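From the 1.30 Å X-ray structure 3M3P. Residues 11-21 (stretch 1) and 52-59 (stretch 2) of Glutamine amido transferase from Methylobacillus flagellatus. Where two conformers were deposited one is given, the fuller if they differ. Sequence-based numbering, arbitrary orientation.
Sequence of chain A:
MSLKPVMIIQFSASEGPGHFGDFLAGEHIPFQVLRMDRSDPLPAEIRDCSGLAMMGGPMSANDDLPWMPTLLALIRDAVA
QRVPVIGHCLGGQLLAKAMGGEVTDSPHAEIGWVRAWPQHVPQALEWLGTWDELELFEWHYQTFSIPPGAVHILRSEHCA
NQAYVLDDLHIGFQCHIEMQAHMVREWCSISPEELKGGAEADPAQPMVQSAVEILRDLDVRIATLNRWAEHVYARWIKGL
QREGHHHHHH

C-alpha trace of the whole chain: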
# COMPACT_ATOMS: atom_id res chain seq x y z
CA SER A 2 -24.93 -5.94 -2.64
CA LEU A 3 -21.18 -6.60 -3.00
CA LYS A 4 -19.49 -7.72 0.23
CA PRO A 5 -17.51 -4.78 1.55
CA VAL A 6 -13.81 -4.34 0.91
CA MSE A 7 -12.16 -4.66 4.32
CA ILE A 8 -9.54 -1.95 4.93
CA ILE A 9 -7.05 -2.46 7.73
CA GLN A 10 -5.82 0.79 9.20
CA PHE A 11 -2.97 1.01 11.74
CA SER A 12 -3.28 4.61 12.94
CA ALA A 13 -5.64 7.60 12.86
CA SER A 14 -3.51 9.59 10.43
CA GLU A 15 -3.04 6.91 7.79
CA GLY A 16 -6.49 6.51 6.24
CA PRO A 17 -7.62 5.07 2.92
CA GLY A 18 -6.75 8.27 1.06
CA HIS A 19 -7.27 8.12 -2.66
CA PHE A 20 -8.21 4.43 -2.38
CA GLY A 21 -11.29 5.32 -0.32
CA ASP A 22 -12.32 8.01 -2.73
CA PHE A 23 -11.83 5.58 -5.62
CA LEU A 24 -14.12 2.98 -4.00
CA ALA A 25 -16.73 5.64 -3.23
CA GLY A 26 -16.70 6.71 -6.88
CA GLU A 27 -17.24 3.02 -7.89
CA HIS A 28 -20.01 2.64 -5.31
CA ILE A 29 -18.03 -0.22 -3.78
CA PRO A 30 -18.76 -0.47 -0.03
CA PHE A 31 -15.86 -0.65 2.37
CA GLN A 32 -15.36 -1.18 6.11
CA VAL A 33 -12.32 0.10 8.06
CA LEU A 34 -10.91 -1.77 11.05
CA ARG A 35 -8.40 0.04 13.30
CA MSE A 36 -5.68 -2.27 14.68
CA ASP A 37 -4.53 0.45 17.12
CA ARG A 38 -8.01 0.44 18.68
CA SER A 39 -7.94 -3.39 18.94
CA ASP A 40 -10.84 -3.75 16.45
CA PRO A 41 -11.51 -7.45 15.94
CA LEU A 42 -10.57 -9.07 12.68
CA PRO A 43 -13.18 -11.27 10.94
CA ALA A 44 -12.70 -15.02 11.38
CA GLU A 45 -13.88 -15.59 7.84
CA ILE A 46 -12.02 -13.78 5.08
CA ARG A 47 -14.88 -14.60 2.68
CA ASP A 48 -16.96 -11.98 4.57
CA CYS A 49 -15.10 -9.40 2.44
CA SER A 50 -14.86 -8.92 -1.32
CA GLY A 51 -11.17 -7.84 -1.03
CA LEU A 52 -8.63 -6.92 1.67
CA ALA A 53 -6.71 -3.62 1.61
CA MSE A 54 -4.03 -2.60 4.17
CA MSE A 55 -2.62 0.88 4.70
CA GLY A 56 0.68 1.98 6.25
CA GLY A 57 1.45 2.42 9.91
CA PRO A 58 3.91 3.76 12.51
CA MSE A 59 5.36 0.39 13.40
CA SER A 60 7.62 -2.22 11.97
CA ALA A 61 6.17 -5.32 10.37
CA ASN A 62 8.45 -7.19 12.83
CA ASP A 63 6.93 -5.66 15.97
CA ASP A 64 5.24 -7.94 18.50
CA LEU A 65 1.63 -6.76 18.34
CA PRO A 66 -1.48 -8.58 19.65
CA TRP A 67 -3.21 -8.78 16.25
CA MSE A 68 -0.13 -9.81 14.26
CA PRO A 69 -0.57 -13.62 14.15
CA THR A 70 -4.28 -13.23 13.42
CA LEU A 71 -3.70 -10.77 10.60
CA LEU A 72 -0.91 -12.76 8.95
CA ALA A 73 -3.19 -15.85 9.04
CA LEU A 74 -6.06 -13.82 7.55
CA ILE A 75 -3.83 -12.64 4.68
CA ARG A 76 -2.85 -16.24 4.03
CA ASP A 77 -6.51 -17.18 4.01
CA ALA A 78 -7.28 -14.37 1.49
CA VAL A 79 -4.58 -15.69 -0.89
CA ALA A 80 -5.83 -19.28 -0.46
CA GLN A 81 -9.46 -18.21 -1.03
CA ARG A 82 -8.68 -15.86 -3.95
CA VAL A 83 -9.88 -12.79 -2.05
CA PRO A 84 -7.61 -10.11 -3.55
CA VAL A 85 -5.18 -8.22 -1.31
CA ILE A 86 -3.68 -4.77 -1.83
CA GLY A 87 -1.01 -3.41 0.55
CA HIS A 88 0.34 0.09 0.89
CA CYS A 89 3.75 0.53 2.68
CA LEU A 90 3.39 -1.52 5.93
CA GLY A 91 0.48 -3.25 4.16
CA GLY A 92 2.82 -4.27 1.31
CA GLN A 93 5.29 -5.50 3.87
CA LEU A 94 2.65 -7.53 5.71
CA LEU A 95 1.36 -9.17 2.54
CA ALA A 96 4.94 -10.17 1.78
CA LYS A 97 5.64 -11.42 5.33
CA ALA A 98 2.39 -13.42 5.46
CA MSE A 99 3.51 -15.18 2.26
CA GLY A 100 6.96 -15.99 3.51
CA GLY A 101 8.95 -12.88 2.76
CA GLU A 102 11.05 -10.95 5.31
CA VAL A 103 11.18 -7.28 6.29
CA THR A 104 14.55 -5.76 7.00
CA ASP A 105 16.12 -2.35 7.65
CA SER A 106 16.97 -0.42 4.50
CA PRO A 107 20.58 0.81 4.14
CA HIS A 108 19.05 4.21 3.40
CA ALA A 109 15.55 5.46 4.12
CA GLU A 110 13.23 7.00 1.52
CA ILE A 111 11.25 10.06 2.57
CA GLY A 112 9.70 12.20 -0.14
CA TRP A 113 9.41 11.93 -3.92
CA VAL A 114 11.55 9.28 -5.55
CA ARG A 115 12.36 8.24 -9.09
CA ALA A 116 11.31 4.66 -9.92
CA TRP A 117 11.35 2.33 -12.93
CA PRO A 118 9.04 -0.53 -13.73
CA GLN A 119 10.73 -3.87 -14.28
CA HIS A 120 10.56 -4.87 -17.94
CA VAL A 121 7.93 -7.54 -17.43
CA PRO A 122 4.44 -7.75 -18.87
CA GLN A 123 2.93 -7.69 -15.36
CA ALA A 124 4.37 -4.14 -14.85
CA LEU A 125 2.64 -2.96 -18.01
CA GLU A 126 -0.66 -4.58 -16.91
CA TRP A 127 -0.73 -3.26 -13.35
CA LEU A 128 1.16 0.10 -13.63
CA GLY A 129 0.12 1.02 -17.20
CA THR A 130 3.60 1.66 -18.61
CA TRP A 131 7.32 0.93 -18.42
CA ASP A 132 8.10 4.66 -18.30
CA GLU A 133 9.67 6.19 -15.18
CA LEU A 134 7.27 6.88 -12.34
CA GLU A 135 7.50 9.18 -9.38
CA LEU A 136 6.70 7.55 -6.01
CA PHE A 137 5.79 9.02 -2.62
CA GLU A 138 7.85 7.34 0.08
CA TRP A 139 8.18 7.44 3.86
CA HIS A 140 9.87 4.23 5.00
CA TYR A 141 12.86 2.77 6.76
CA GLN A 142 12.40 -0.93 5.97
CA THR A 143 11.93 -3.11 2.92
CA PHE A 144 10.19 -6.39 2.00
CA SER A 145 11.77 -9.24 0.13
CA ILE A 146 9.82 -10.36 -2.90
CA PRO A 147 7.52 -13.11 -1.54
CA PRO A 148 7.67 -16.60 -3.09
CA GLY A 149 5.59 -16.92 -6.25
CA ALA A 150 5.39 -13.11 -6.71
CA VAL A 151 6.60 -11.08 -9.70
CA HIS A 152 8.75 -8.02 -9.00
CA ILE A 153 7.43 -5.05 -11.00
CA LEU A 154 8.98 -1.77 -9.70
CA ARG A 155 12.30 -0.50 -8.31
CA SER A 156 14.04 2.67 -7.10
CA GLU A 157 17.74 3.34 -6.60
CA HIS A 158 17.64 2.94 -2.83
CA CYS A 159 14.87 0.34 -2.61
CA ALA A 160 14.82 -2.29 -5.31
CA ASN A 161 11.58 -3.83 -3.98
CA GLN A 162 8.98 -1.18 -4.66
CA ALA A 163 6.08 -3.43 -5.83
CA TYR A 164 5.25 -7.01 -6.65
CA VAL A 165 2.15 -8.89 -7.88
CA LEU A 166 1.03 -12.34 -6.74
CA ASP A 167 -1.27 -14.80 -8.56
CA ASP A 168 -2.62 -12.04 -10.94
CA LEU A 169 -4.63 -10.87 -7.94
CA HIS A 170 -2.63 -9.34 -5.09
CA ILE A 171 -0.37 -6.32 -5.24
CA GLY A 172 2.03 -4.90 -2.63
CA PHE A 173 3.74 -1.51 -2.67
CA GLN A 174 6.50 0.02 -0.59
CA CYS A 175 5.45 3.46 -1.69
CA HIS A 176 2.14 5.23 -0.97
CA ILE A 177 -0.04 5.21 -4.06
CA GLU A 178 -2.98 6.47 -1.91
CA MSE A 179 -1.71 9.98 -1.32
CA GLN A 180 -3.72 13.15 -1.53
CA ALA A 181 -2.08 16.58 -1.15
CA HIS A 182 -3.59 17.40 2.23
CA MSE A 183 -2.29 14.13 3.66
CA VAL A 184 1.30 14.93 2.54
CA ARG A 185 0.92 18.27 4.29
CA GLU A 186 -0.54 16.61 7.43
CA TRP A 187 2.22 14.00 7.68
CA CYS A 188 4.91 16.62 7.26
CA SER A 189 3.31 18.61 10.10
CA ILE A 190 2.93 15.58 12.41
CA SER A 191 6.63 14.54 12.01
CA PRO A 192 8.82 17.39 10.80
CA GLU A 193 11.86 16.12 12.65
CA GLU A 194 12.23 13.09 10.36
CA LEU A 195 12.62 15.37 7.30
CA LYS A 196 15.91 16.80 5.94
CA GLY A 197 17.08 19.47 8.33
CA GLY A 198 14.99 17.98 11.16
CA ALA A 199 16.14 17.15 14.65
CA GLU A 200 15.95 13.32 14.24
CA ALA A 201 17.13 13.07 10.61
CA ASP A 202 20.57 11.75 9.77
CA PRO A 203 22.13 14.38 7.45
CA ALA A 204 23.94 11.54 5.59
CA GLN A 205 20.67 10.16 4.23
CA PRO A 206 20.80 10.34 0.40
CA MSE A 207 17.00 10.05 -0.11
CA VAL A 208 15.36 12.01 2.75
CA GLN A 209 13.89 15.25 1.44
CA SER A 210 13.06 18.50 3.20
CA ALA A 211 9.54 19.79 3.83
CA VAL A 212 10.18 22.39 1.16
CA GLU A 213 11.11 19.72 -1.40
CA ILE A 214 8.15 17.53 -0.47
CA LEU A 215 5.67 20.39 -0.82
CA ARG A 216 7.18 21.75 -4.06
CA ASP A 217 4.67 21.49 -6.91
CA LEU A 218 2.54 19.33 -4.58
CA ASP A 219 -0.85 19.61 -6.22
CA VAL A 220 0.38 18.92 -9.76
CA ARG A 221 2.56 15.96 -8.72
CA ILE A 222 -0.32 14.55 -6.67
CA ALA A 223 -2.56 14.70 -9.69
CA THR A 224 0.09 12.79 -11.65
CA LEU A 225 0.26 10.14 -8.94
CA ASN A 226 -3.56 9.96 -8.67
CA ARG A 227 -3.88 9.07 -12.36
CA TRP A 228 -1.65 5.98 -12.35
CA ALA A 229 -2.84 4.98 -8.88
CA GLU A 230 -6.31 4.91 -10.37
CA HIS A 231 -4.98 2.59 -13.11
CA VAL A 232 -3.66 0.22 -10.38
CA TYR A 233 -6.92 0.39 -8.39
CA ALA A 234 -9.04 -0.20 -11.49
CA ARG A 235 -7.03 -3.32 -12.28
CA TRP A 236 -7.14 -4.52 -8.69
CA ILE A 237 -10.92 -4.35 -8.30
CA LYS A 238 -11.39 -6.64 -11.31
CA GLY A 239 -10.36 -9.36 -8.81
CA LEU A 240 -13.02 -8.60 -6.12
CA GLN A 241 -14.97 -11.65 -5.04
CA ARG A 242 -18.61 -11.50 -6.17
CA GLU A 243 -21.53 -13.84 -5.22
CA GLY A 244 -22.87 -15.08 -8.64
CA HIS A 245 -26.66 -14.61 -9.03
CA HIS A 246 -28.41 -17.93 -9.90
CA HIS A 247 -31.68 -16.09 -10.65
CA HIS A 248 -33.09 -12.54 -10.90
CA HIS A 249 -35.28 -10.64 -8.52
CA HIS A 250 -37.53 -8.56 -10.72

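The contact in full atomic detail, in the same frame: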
# COMPACT_ATOMS: atom_id res chain seq x y z
N PHE A 11 -3.90 1.23 10.63
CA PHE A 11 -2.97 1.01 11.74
C PHE A 11 -2.79 2.23 12.61
O PHE A 11 -2.24 2.13 13.71
CB PHE A 11 -1.66 0.53 11.18
CG PHE A 11 -1.78 -0.74 10.40
CD1 PHE A 11 -1.79 -1.97 11.07
CD2 PHE A 11 -1.89 -0.72 9.03
CE1 PHE A 11 -1.88 -3.12 10.37
CE2 PHE A 11 -2.00 -1.93 8.31
CZ PHE A 11 -1.94 -3.09 9.00
N SER A 12 -3.32 3.37 12.17
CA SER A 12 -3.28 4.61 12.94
C SER A 12 -4.38 5.57 12.46
O SER A 12 -4.99 5.38 11.40
CB SER A 12 -1.96 5.34 12.81
OG SER A 12 -1.89 6.01 11.57
N ALA A 13 -4.61 6.61 13.23
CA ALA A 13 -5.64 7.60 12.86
C ALA A 13 -5.24 8.40 11.65
O ALA A 13 -6.12 8.88 10.91
CB ALA A 13 -5.88 8.55 14.03
N SER A 14 -3.95 8.65 11.46
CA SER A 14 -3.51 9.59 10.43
C SER A 14 -3.31 8.96 9.06
O SER A 14 -3.19 9.68 8.06
CB SER A 14 -2.22 10.29 10.80
OG SER A 14 -1.17 9.35 11.00
N GLU A 15 -3.30 7.64 9.02
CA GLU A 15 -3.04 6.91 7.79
C GLU A 15 -4.30 6.22 7.27
O GLU A 15 -4.48 5.01 7.42
CB GLU A 15 -1.86 5.93 7.97
CG GLU A 15 -0.52 6.68 8.15
CD GLU A 15 0.69 5.75 8.03
OE1 GLU A 15 0.92 5.28 6.90
OE2 GLU A 15 1.31 5.46 9.05
N GLY A 16 -5.19 7.02 6.68
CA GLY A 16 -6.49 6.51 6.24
C GLY A 16 -6.42 6.00 4.81
O GLY A 16 -5.34 5.95 4.18
N PRO A 17 -7.59 5.63 4.28
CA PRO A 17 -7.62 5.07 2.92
C PRO A 17 -7.19 6.03 1.81
O PRO A 17 -6.84 5.58 0.70
CB PRO A 17 -9.09 4.70 2.75
CG PRO A 17 -9.59 4.55 4.10
CD PRO A 17 -8.89 5.57 4.92
N GLY A 18 -7.26 7.34 2.04
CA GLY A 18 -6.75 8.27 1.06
C GLY A 18 -7.50 8.13 -0.26
O GLY A 18 -8.73 7.93 -0.31
N HIS A 19 -6.75 8.20 -1.35
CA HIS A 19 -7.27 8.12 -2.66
C HIS A 19 -8.02 6.79 -2.91
O HIS A 19 -8.89 6.72 -3.76
CB HIS A 19 -6.16 8.31 -3.70
CG HIS A 19 -6.67 8.85 -4.96
ND1 HIS A 19 -7.27 10.10 -4.97
CD2 HIS A 19 -6.78 8.33 -6.20
CE1 HIS A 19 -7.69 10.34 -6.21
NE2 HIS A 19 -7.36 9.31 -6.98
N PHE A 20 -7.57 5.72 -2.26
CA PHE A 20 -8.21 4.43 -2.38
C PHE A 20 -9.68 4.50 -1.93
O PHE A 20 -10.59 3.95 -2.56
CB PHE A 20 -7.42 3.34 -1.61
CG PHE A 20 -7.98 1.97 -1.73
CD1 PHE A 20 -8.01 1.31 -2.94
CD2 PHE A 20 -8.50 1.33 -0.63
CE1 PHE A 20 -8.52 0.01 -3.05
CE2 PHE A 20 -9.00 0.04 -0.70
CZ PHE A 20 -9.01 -0.64 -1.92
N GLY A 21 -9.94 5.12 -0.79
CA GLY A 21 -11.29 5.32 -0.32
C GLY A 21 -12.14 6.12 -1.26
O GLY A 21 -13.29 5.77 -1.52
N LEU A 52 -9.31 -7.32 0.46
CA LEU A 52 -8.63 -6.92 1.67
C LEU A 52 -7.60 -5.88 1.30
O LEU A 52 -6.74 -6.14 0.47
CB LEU A 52 -7.98 -8.10 2.32
CG LEU A 52 -7.12 -7.81 3.54
CD1 LEU A 52 -8.05 -7.34 4.68
CD2 LEU A 52 -6.40 -9.07 4.02
N ALA A 53 -7.66 -4.69 1.85
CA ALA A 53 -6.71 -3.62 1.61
C ALA A 53 -6.05 -3.30 2.94
O ALA A 53 -6.71 -3.36 4.01
CB ALA A 53 -7.39 -2.39 1.06
N MSE A 54 -4.75 -2.99 2.93
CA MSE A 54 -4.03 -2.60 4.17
C MSE A 54 -3.25 -1.35 3.90
O MSE A 54 -2.60 -1.24 2.85
CB MSE A 54 -3.08 -3.73 4.59
CG MSE A 54 -3.81 -5.05 4.94
SE MSE A 54 -2.66 -6.45 5.53
CE MSE A 54 -2.00 -6.99 3.74
N MSE A 55 -3.33 -0.38 4.78
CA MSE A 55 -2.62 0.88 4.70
C MSE A 55 -1.28 0.79 5.38
O MSE A 55 -0.81 -0.30 5.75
CB MSE A 55 -3.50 2.01 5.25
CG MSE A 55 -4.97 1.95 4.79
SE MSE A 55 -5.28 1.77 2.83
CE MSE A 55 -4.18 3.28 2.20
N GLY A 56 -0.62 1.94 5.56
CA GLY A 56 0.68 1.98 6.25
C GLY A 56 0.49 2.15 7.74
O GLY A 56 -0.62 2.37 8.26
N GLY A 57 1.56 2.08 8.50
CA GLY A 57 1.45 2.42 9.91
C GLY A 57 2.77 2.73 10.56
O GLY A 57 3.83 2.40 9.99
N PRO A 58 2.73 3.28 11.77
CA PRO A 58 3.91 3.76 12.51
C PRO A 58 4.56 2.69 13.35
O PRO A 58 4.78 2.84 14.59
CB PRO A 58 3.35 4.88 13.39
CG PRO A 58 1.98 4.38 13.71
CD PRO A 58 1.47 3.68 12.45
N MSE A 59 4.76 1.54 12.74
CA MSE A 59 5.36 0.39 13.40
C MSE A 59 6.07 -0.43 12.37
O MSE A 59 5.79 -0.34 11.19
CB MSE A 59 4.29 -0.49 13.94
CG MSE A 59 3.22 -0.67 12.93
SE MSE A 59 1.95 -1.87 13.59
CE MSE A 59 3.04 -3.50 13.20
O HOH W 1 -3.21 2.92 8.57
O HOH W 2 -0.75 4.64 4.89

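No direct hydrogen bond joins the two stretches, although they bury 560 Å² between them; the polar connections that pass the angle tests run through two water molecules. Water 1 sits among three backbone groups: it accepts from Phe11 N at 2.8 Å and donates to Glu15 O and to Gly56 O, each at 2.7 Å from the water oxygen. With one bond received and both protons given, it ties the two ends of the turn from Phe11 to Glu15 to the carbonyl of Gly56. Water 2 accepts from Gly56 N at 2.8 Å and lies 2.7 Å from Glu15 OE1, a geometry suited to donation, although it has more acceptors in reach than protons once atoms elsewhere in the structure are counted. Water thus lies between stretch 1 and both the amide and the carbonyl of Gly56.

The carboxylate of Glu15 comes close to the glycine backbone without bonding to it directly. Its OE1 lies 3.3 Å from Gly56 C, and its OE2 lies 3.2 Å from Gly57 CA. The OE2 atom is also 3.4 Å from Gly57 N, but the angle is poor and the pair is not a hydrogen bond. Such close packing depends on the absence of side chains here. An ideal CB built on Gly56 would fall 2.6 Å from Glu15 OE1, and one built on Gly57 would fall 2.6 Å from Phe11 CB; both are clashes.

Phe11 has the largest area covered by the other stretch, 118 Å². Its chi1 of -60° (m) and chi2 of -82° place the ring alongside the backbone of stretch 2, where Phe11 CE2 is 3.3 Å from Met55 O and Phe11 CD2 is 3.4 Å from Gly56 O. Both oxygens lie at the ring edge, near its plane, so the carbonyls approach the weakly positive C-H rim rather than the pi cloud. Met54 CB is also at this edge, 4.3 Å from Phe11 CE2. Met59 is a selenomethionine with two deposited conformers; in the one given, Met59 SE is 5.5 Å from the centroid of the Phe11 ring and 50° off its normal, an oblique approach.

Met55, also a selenomethionine, is the next most covered residue, at 101 Å². Its three chi angles are all m, which folds the side chain back so that Met55 CE reaches 3.5 Å from Gly16 O and 3.8 Å from Pro17 O. Meanwhile Met55 CB packs 3.8 Å from Glu15 O, so this one side chain follows three successive carbonyls of stretch 1. Pro17 O also accepts weak backbone hydrogen bonds from Phe20 N and Gly21 N, at 3.1 and 3.5 Å.

At the strand, Phe20 CE2 meets Ala53 CB at 3.4 Å, a tight apolar contact with the methyl oblique to the ring. At Pro58, Ser12 CB packs 3.8 Å from Pro58 CD. The Ser12 hydroxyl instead serves its own loop: Ser12 OG accepts weak hydrogen bonds from Ser14 N (3.4 Å) and Glu15 N (3.3 Å).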